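Local coordinates for hypothetical protein (Bacteroides fragilis, PDB 4JX0) that is of unknown function but binds magnesium and combines an N-terminal DUF1735-type beta domain with a C-terminal domain assigned to the F5/F8 type C family, at residues 34-39 with 156-160; 19-25 with 71-75; 46-52 with 165-171. Residue numbers count along the deposited sequence, not the author numbering.

Contact 1 (34-39 with 156-160); sequences FTDLVY and HLAIA
The shortest backbone bond between these strands runs from V38 N to A158 O at 2.8 Å, and A160 N closes on V38 O at 2.9 Å. Longer links join D36 N to H156 O and A158 N to D36 O, each at 3.2 Å. A side chain extends the series: H156, with chi1 in m, turns its imidazole so that ND1 donates to F34 O at 2.8 Å, the carbonyl lying near the ring plane. D36 and V38 thus use both N and O towards 156-160, the alternation that defines parallel pairing. The register sets D36 beside L157, L37 beside A158 and V38 beside I159; the strand axes approach to 4.7 Å at a crossing angle of -31°. H156 enters with positive phi and psi (56/46), whereas the strand residues are extended. Weaker CA-H...O contacts fill the gaps, such as I159 CA to V38 O at 3.3 Å.

Packing divides by face. On one, V38 (chi1 t) brings CG2 to 3.7 Å from L157 CD1. On the other, T35 CG2 lies 3.9 Å from A158 CB, while A160 sets its CB 4.2 Å from L37 CB and 3.8 Å from Y39 CB. Parallel pairing of an early strand with a late one is a recurrent feature of immunoglobulin-like sandwiches, consistent with the E-set relationship of this domain. Strand 157-159 forms the sheet edge; across 36-41 lies the antiparallel strand 66-73, helix 23-31 packs on L37, Y39 and A160, and strand 142-150 meets V38, L157 and I159.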
loop_
_atom_site.group_PDB
_atom_site.type_symbol
_atom_site.label_atom_id
_atom_site.label_comp_id
_atom_site.label_asym_id
_atom_site.label_seq_id
_atom_site.Cartn_x
_atom_site.Cartn_y
_atom_site.Cartn_z
ATOM N N PHE A 34 18.800 29.268 -25.927
ATOM C CA PHE A 34 20.215 28.942 -26.108
ATOM C C PHE A 34 20.781 28.050 -24.980
ATOM O O PHE A 34 22.002 27.929 -24.855
ATOM C CB PHE A 34 20.999 30.251 -26.202
ATOM C CG PHE A 34 20.442 31.117 -27.302
ATOM C CD1 PHE A 34 20.669 30.804 -28.637
ATOM C CD2 PHE A 34 19.571 32.157 -27.012
ATOM C CE1 PHE A 34 20.117 31.583 -29.656
ATOM C CE2 PHE A 34 19.017 32.930 -28.034
ATOM C CZ PHE A 34 19.297 32.642 -29.347
ATOM N N THR A 35 19.905 27.409 -24.191
ATOM C CA THR A 35 20.298 26.494 -23.120
ATOM C C THR A 35 19.393 25.285 -23.134
ATOM O O THR A 35 18.184 25.448 -22.934
ATOM C CB THR A 35 20.217 27.175 -21.743
ATOM O OG1 THR A 35 20.894 28.419 -21.793
ATOM C CG2 THR A 35 20.821 26.325 -20.637
ATOM N N ASP A 36 19.955 24.083 -23.372
ATOM C CA ASP A 36 19.183 22.845 -23.296
ATOM C C ASP A 36 18.965 22.572 -21.826
ATOM O O ASP A 36 19.863 22.825 -21.028
ATOM C CB ASP A 36 19.904 21.668 -23.993
ATOM C CG ASP A 36 20.053 21.842 -25.494
ATOM O OD1 ASP A 36 19.166 22.473 -26.113
ATOM O OD2 ASP A 36 21.062 21.353 -26.052
ATOM N N LEU A 37 17.762 22.153 -21.440
ATOM C CA LEU A 37 17.465 21.941 -20.026
ATOM C C LEU A 37 17.378 20.469 -19.701
ATOM O O LEU A 37 16.846 19.705 -20.500
ATOM C CB LEU A 37 16.156 22.641 -19.638
ATOM C CG LEU A 37 16.082 24.132 -19.930
ATOM C CD1 LEU A 37 14.680 24.648 -19.756
ATOM C CD2 LEU A 37 17.041 24.906 -19.062
ATOM N N VAL A 38 17.907 20.078 -18.524
ATOM C CA VAL A 38 17.850 18.710 -17.992
ATOM C C VAL A 38 16.882 18.764 -16.810
ATOM O O VAL A 38 17.021 19.628 -15.947
ATOM C CB VAL A 38 19.240 18.156 -17.596
ATOM C CG1 VAL A 38 19.140 16.709 -17.134
ATOM C CG2 VAL A 38 20.220 18.276 -18.756
ATOM N N TYR A 39 15.877 17.889 -16.785
ATOM C CA TYR A 39 14.870 17.940 -15.730
ATOM C C TYR A 39 14.256 16.569 -15.467
ATOM O O TYR A 39 14.536 15.609 -16.184
ATOM C CB TYR A 39 13.779 18.967 -16.118
ATOM C CG TYR A 39 13.012 18.623 -17.378
ATOM C CD1 TYR A 39 13.560 18.854 -18.633
ATOM C CD2 TYR A 39 11.721 18.124 -17.317
ATOM C CE1 TYR A 39 12.861 18.538 -19.794
ATOM C CE2 TYR A 39 11.005 17.826 -18.470
ATOM C CZ TYR A 39 11.573 18.045 -19.711
ATOM O OH TYR A 39 10.889 17.739 -20.865
ATOM N N HIS A 156 26.232 25.316 -22.511
ATOM C CA HIS A 156 24.858 25.579 -22.963
ATOM C C HIS A 156 23.923 24.444 -22.536
ATOM O O HIS A 156 23.120 23.952 -23.324
ATOM C CB HIS A 156 24.794 25.820 -24.480
ATOM C CG HIS A 156 25.497 27.067 -24.905
ATOM N ND1 HIS A 156 24.807 28.239 -25.138
ATOM C CD2 HIS A 156 26.813 27.285 -25.117
ATOM C CE1 HIS A 156 25.718 29.135 -25.474
ATOM N NE2 HIS A 156 26.940 28.606 -25.466
ATOM N N LEU A 157 24.059 24.038 -21.268
ATOM C CA LEU A 157 23.281 22.980 -20.643
ATOM C C LEU A 157 23.108 23.306 -19.172
ATOM O O LEU A 157 24.071 23.733 -18.534
ATOM C CB LEU A 157 23.991 21.629 -20.806
ATOM C CG LEU A 157 23.201 20.391 -20.373
ATOM C CD1 LEU A 157 22.122 20.047 -21.379
ATOM C CD2 LEU A 157 24.117 19.220 -20.177
ATOM N N ALA A 158 21.904 23.090 -18.629
ATOM C CA ALA A 158 21.634 23.369 -17.225
ATOM C C ALA A 158 20.459 22.564 -16.696
ATOM O O ALA A 158 19.632 22.087 -17.472
ATOM C CB ALA A 158 21.346 24.844 -17.059
ATOM N N ILE A 159 20.373 22.427 -15.366
ATOM C CA ILE A 159 19.230 21.776 -14.738
ATOM C C ILE A 159 18.117 22.824 -14.731
ATOM O O ILE A 159 18.388 23.976 -14.383
ATOM C CB ILE A 159 19.565 21.225 -13.328
ATOM C CG1 ILE A 159 20.572 20.057 -13.423
ATOM C CG2 ILE A 159 18.291 20.766 -12.604
ATOM C CD1 ILE A 159 21.466 19.962 -12.248
ATOM N N ALA A 160 16.888 22.455 -15.150
ATOM C CA ALA A 160 15.768 23.403 -15.217
ATOM C C ALA A 160 15.450 24.012 -13.844
ATOM O O ALA A 160 15.694 23.384 -12.810
ATOM C CB ALA A 160 14.532 22.722 -15.778
#

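Contact 2 (19-25 with 71-75); sequences KYIEEDI and VKVTK
T74 and K72, which lose most surface here, meet a short N-terminal run that leads into a helix. T74 follows strand 71-73 and has turned out of extended geometry (phi/psi -67/-28); its CG2 packs 3.6 Å from I25 CD1, while its OG1 is hydrogen-bonded to L37 N. K72, whose CB points toward 19-25, has chi1 m, chi2 t, chi3 p and chi4 t, a course that carries NZ to 3.5 Å from E22 OE1 in a salt bridge. The same carboxylate oxygen also bonds Y39 OH. E22 occupies the N-cap position of helix 23-31, so a side arm of the sheet is fastened where that helix starts. The helix lies against one sheet of what is probably an immunoglobulin-like (E-set) domain, over strand 36-41, with I25 reaching T74 just past the end of strand 66-73. Residues 20-22 are extended before the chain enters the helix at E23. K19, the third contributor, sends its side chain back to the sheet, with only chi3 leaving t (83°), and NZ donates to T74 O at 3.1 Å.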
loop_
_atom_site.group_PDB
_atom_site.type_symbol
_atom_site.label_atom_id
_atom_site.label_comp_id
_atom_site.label_asym_id
_atom_site.label_seq_id
_atom_site.Cartn_x
_atom_site.Cartn_y
_atom_site.Cartn_z
ATOM N N LYS A 19 6.229 16.542 -30.528
ATOM C CA LYS A 19 6.726 16.037 -29.246
ATOM C C LYS A 19 6.095 16.802 -28.069
ATOM O O LYS A 19 5.846 18.008 -28.174
ATOM C CB LYS A 19 8.264 16.149 -29.187
ATOM C CG LYS A 19 8.914 15.419 -27.999
ATOM C CD LYS A 19 10.443 15.519 -28.013
ATOM C CE LYS A 19 10.964 16.800 -27.411
ATOM N NZ LYS A 19 12.440 16.904 -27.540
ATOM N N TYR A 20 5.868 16.098 -26.939
ATOM C CA TYR A 20 5.291 16.698 -25.732
ATOM C C TYR A 20 6.376 17.339 -24.858
ATOM O O TYR A 20 7.351 16.686 -24.473
ATOM C CB TYR A 20 4.503 15.673 -24.897
ATOM C CG TYR A 20 4.037 16.234 -23.567
ATOM C CD1 TYR A 20 3.082 17.241 -23.510
ATOM C CD2 TYR A 20 4.604 15.806 -22.369
ATOM C CE1 TYR A 20 2.668 17.780 -22.293
ATOM C CE2 TYR A 20 4.197 16.335 -21.145
ATOM C CZ TYR A 20 3.222 17.319 -21.110
ATOM O OH TYR A 20 2.807 17.866 -19.916
ATOM N N ILE A 21 6.167 18.614 -24.525
ATOM C CA ILE A 21 7.041 19.400 -23.665
ATOM C C ILE A 21 6.135 19.995 -22.591
ATOM O O ILE A 21 5.036 20.444 -22.915
ATOM C CB ILE A 21 7.808 20.477 -24.488
ATOM C CG1 ILE A 21 8.392 19.890 -25.808
ATOM C CG2 ILE A 21 8.915 21.098 -23.655
ATOM C CD1 ILE A 21 9.099 20.901 -26.723
ATOM N N GLU A 22 6.566 19.980 -21.321
ATOM C CA GLU A 22 5.761 20.510 -20.214
ATOM C C GLU A 22 5.690 22.027 -20.329
ATOM O O GLU A 22 6.653 22.647 -20.774
ATOM C CB GLU A 22 6.338 20.079 -18.859
ATOM C CG GLU A 22 6.217 18.583 -18.595
ATOM C CD GLU A 22 7.327 17.685 -19.113
ATOM O OE1 GLU A 22 7.984 18.051 -20.113
ATOM O OE2 GLU A 22 7.527 16.598 -18.527
ATOM N N GLU A 23 4.545 22.627 -19.989
ATOM C CA GLU A 23 4.347 24.068 -20.169
ATOM C C GLU A 23 5.376 24.926 -19.410
ATOM O O GLU A 23 5.825 25.928 -19.958
ATOM C CB GLU A 23 2.914 24.483 -19.766
ATOM C CG GLU A 23 2.521 25.904 -20.171
ATOM C CD GLU A 23 2.733 26.283 -21.629
ATOM O OE1 GLU A 23 2.410 25.456 -22.513
ATOM O OE2 GLU A 23 3.228 27.405 -21.888
ATOM N N ASP A 24 5.756 24.539 -18.185
ATOM C CA ASP A 24 6.714 25.325 -17.386
ATOM C C ASP A 24 8.119 25.359 -18.009
ATOM O O ASP A 24 8.763 26.409 -17.959
ATOM C CB ASP A 24 6.801 24.823 -15.936
ATOM C CG ASP A 24 7.235 23.385 -15.793
ATOM O OD1 ASP A 24 6.499 22.492 -16.275
ATOM O OD2 ASP A 24 8.298 23.146 -15.191
ATOM N N ILE A 25 8.597 24.231 -18.578
ATOM C CA ILE A 25 9.925 24.201 -19.200
ATOM C C ILE A 25 9.819 24.746 -20.642
ATOM O O ILE A 25 10.820 25.240 -21.147
ATOM C CB ILE A 25 10.648 22.825 -19.120
ATOM C CG1 ILE A 25 9.969 21.749 -19.959
ATOM C CG2 ILE A 25 10.828 22.364 -17.672
ATOM C CD1 ILE A 25 10.839 21.228 -20.990
ATOM N N VAL A 71 14.694 11.029 -16.252
ATOM C CA VAL A 71 15.419 12.293 -16.395
ATOM C C VAL A 71 15.417 12.652 -17.865
ATOM O O VAL A 71 16.002 11.919 -18.655
ATOM C CB VAL A 71 16.854 12.232 -15.828
ATOM C CG1 VAL A 71 17.529 13.601 -15.915
ATOM C CG2 VAL A 71 16.859 11.710 -14.394
ATOM N N LYS A 72 14.766 13.768 -18.235
ATOM C CA LYS A 72 14.660 14.213 -19.622
ATOM C C LYS A 72 15.627 15.372 -19.937
ATOM O O LYS A 72 16.019 16.112 -19.042
ATOM C CB LYS A 72 13.215 14.673 -19.911
ATOM C CG LYS A 72 12.153 13.594 -19.724
ATOM C CD LYS A 72 10.723 14.133 -19.822
ATOM C CE LYS A 72 10.274 14.380 -21.237
ATOM N NZ LYS A 72 8.868 14.861 -21.295
ATOM N N VAL A 73 15.980 15.524 -21.223
ATOM C CA VAL A 73 16.766 16.637 -21.763
ATOM C C VAL A 73 15.912 17.197 -22.912
ATOM O O VAL A 73 15.263 16.418 -23.618
ATOM C CB VAL A 73 18.220 16.276 -22.170
ATOM C CG1 VAL A 73 18.261 15.245 -23.283
ATOM C CG2 VAL A 73 19.018 17.521 -22.551
ATOM N N THR A 74 15.839 18.526 -23.050
ATOM C CA THR A 74 14.941 19.156 -24.024
ATOM C C THR A 74 15.301 18.891 -25.498
ATOM O O THR A 74 14.405 18.908 -26.344
ATOM C CB THR A 74 14.869 20.655 -23.768
ATOM O OG1 THR A 74 16.190 21.185 -23.725
ATOM C CG2 THR A 74 14.141 20.973 -22.479
ATOM N N LYS A 75 16.582 18.661 -25.804
ATOM C CA LYS A 75 17.063 18.448 -27.172
ATOM C C LYS A 75 18.259 17.500 -27.129
ATOM O O LYS A 75 18.982 17.535 -26.138
ATOM C CB LYS A 75 17.460 19.824 -27.759
ATOM C CG LYS A 75 17.810 19.830 -29.236
ATOM C CD LYS A 75 17.696 21.225 -29.879
ATOM C CE LYS A 75 18.410 22.335 -29.139
ATOM N NZ LYS A 75 18.627 23.534 -30.000
#

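Contact 3 (46-52 with 165-171); sequences PYTQLEA and SYFVKLN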
loop_
_atom_site.group_PDB
_atom_site.type_symbol
_atom_site.label_atom_id
_atom_site.label_comp_id
_atom_site.label_asym_id
_atom_site.label_seq_id
_atom_site.Cartn_x
_atom_site.Cartn_y
_atom_site.Cartn_z
ATOM N N PRO A 46 5.243 16.489 -7.832
ATOM C CA PRO A 46 6.470 15.746 -7.484
ATOM C C PRO A 46 6.365 15.130 -6.091
ATOM O O PRO A 46 7.078 15.536 -5.173
ATOM C CB PRO A 46 7.541 16.833 -7.539
ATOM C CG PRO A 46 6.836 18.055 -7.115
ATOM C CD PRO A 46 5.410 17.934 -7.575
ATOM N N TYR A 47 5.467 14.155 -5.925
ATOM C CA TYR A 47 5.216 13.556 -4.625
ATOM C C TYR A 47 4.788 12.108 -4.754
ATOM O O TYR A 47 3.911 11.795 -5.561
ATOM C CB TYR A 47 4.123 14.363 -3.908
ATOM C CG TYR A 47 3.792 13.886 -2.512
ATOM C CD1 TYR A 47 4.735 13.940 -1.494
ATOM C CD2 TYR A 47 2.507 13.459 -2.186
ATOM C CE1 TYR A 47 4.426 13.530 -0.197
ATOM C CE2 TYR A 47 2.184 13.052 -0.892
ATOM C CZ TYR A 47 3.144 13.101 0.105
ATOM O OH TYR A 47 2.834 12.693 1.382
ATOM N N THR A 48 5.405 11.228 -3.961
ATOM C CA THR A 48 5.057 9.813 -3.918
ATOM C C THR A 48 4.942 9.423 -2.485
ATOM O O THR A 48 5.883 9.634 -1.722
ATOM C CB THR A 48 6.092 8.932 -4.638
ATOM O OG1 THR A 48 6.237 9.393 -5.971
ATOM C CG2 THR A 48 5.664 7.477 -4.708
ATOM N N GLN A 49 3.792 8.876 -2.102
ATOM C CA GLN A 49 3.584 8.403 -0.750
ATOM C C GLN A 49 3.840 6.911 -0.760
ATOM O O GLN A 49 3.127 6.171 -1.442
ATOM C CB GLN A 49 2.181 8.749 -0.251
ATOM C CG GLN A 49 2.067 8.677 1.264
ATOM C CD GLN A 49 0.711 9.105 1.756
ATOM O OE1 GLN A 49 -0.019 8.322 2.378
ATOM N NE2 GLN A 49 0.345 10.364 1.516
ATOM N N LEU A 50 4.906 6.481 -0.080
ATOM C CA LEU A 50 5.283 5.076 0.031
ATOM C C LEU A 50 4.609 4.532 1.273
ATOM O O LEU A 50 4.421 5.262 2.253
ATOM C CB LEU A 50 6.811 4.914 0.100
ATOM C CG LEU A 50 7.493 4.463 -1.182
ATOM C CD1 LEU A 50 7.197 5.391 -2.313
ATOM C CD2 LEU A 50 8.994 4.336 -0.984
ATOM N N GLU A 51 4.218 3.261 1.228
ATOM C CA GLU A 51 3.562 2.603 2.351
ATOM C C GLU A 51 4.475 1.545 2.935
ATOM O O GLU A 51 5.151 0.811 2.207
ATOM C CB GLU A 51 2.225 1.977 1.918
ATOM C CG GLU A 51 1.177 2.980 1.466
ATOM C CD GLU A 51 0.768 4.027 2.480
ATOM O OE1 GLU A 51 0.604 3.675 3.669
ATOM O OE2 GLU A 51 0.631 5.210 2.090
ATOM N N ALA A 52 4.507 1.494 4.258
ATOM C CA ALA A 52 5.270 0.526 5.031
ATOM C C ALA A 52 4.395 0.011 6.166
ATOM O O ALA A 52 3.408 0.666 6.532
ATOM C CB ALA A 52 6.529 1.168 5.581
ATOM N N SER A 165 13.379 18.905 -8.429
ATOM C CA SER A 165 13.322 18.310 -7.095
ATOM C C SER A 165 12.070 17.448 -6.934
ATOM O O SER A 165 11.073 17.651 -7.640
ATOM C CB SER A 165 13.358 19.396 -6.026
ATOM O OG SER A 165 12.344 20.368 -6.235
ATOM N N TYR A 166 12.143 16.469 -6.017
ATOM C CA TYR A 166 11.054 15.529 -5.742
ATOM C C TYR A 166 10.916 15.268 -4.245
ATOM O O TYR A 166 11.909 15.320 -3.518
ATOM C CB TYR A 166 11.310 14.209 -6.471
ATOM C CG TYR A 166 10.057 13.433 -6.791
ATOM C CD1 TYR A 166 9.519 12.541 -5.879
ATOM C CD2 TYR A 166 9.457 13.527 -8.032
ATOM C CE1 TYR A 166 8.384 11.797 -6.181
ATOM C CE2 TYR A 166 8.342 12.767 -8.357
ATOM C CZ TYR A 166 7.806 11.902 -7.430
ATOM O OH TYR A 166 6.675 11.211 -7.779
ATOM N N PHE A 167 9.682 14.972 -3.794
ATOM C CA PHE A 167 9.377 14.704 -2.388
ATOM C C PHE A 167 8.832 13.293 -2.204
ATOM O O PHE A 167 8.044 12.822 -3.021
ATOM C CB PHE A 167 8.370 15.731 -1.867
ATOM C CG PHE A 167 8.906 17.136 -1.986
ATOM C CD1 PHE A 167 9.848 17.611 -1.087
ATOM C CD2 PHE A 167 8.576 17.932 -3.075
ATOM C CE1 PHE A 167 10.397 18.884 -1.228
ATOM C CE2 PHE A 167 9.129 19.205 -3.222
ATOM C CZ PHE A 167 10.036 19.673 -2.296
ATOM N N VAL A 168 9.282 12.606 -1.150
ATOM C CA VAL A 168 8.856 11.243 -0.842
ATOM C C VAL A 168 8.463 11.188 0.617
ATOM O O VAL A 168 9.191 11.710 1.462
ATOM C CB VAL A 168 9.965 10.208 -1.170
ATOM C CG1 VAL A 168 9.494 8.786 -0.897
ATOM C CG2 VAL A 168 10.434 10.339 -2.618
ATOM N N LYS A 169 7.277 10.618 0.906
ATOM C CA LYS A 169 6.795 10.408 2.273
ATOM C C LYS A 169 6.622 8.929 2.482
ATOM O O LYS A 169 5.937 8.262 1.696
ATOM C CB LYS A 169 5.475 11.132 2.600
ATOM C CG LYS A 169 4.975 10.796 4.021
ATOM C CD LYS A 169 3.812 11.640 4.467
ATOM C CE LYS A 169 3.398 11.328 5.883
ATOM N NZ LYS A 169 2.214 12.131 6.288
ATOM N N LEU A 170 7.218 8.419 3.558
ATOM C CA LEU A 170 7.073 7.029 3.922
ATOM C C LEU A 170 6.028 6.967 5.005
ATOM O O LEU A 170 6.304 7.357 6.135
ATOM C CB LEU A 170 8.412 6.456 4.382
ATOM C CG LEU A 170 8.429 4.978 4.714
ATOM C CD1 LEU A 170 8.033 4.134 3.519
ATOM C CD2 LEU A 170 9.789 4.563 5.210
ATOM N N ASN A 171 4.807 6.534 4.642
ATOM C CA ASN A 171 3.688 6.405 5.575
ATOM C C ASN A 171 3.811 5.053 6.281
ATOM O O ASN A 171 3.969 4.023 5.619
ATOM C CB ASN A 171 2.345 6.538 4.839
ATOM C CG ASN A 171 1.147 6.596 5.766
ATOM O OD1 ASN A 171 0.997 7.541 6.554
ATOM N ND2 ASN A 171 0.290 5.569 5.746
#
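P46 lies against one face of the Y166 ring. Its CA sits over that face, 3.6 Å from CE2 of Y166, and its own ring touches two aromatics, with CB 3.9 Å from Y166 CD2 and, more loosely, CG 4.4 Å from F167 CD2. The Y166 ring then reaches on beneath the start of the neighbouring strand until its OH donates to T48 OG1 at 2.6 Å. On the face carrying Y47, Q49 and E51, the tyrosine leans across the pair: Y47 CD1 is 4.1 Å from F167 CB and Y47 OH 3.3 Å from K169 CB. Beneath these side chains runs a parallel pairing, Y47 opposite F167 through E51 opposite N171, crossing at -23°, with bonds as short as 2.7 Å (L50 N to K169 O, N171 N to L50 O). Such an early-to-late parallel pair is consistent with the immunoglobulin-like, E-set affinity of the domain. On the face of T48 and L50, the methyl L170 CD1 is the knob, nested between L50 CB at 3.7 Å and A52 CB at 3.9 Å; L50 CD1 in turn lies 4.3 Å from V168 CG1. Back on the Y47 face, E51 folds over so that OE1 receives N171 ND2 at 2.8 Å. Strand 142-150 flanks 165-171 antiparallel, F69 meets Y166 edge-to-face, and helix 96-99 presses M98 onto both Y47 and F167.

In the fold
Contacts 1 and 3 show one principle used twice: consecutive strands 36-41 and 47-54 pair in parallel with consecutive strands 157-159 and 165-174, yet the two pairs lie towards opposite ends of the strand order of one mixed sheet. Their centres are 26 Å apart and their nearest atoms about 7 Å. Contact 2 joins directly onto contact 1, centres 10 Å apart, through probable hydrogen bonds from K72 N to Y39 O (2.8 Å) and L37 N to T74 OG1 (2.9 Å); its centre is 23 Å from contact 3. A bound magnesium lies about 13 Å from the V38 side chain and 12 Å from that of K72, whereas the S208, D211, N213, N314 and E315 site is remote.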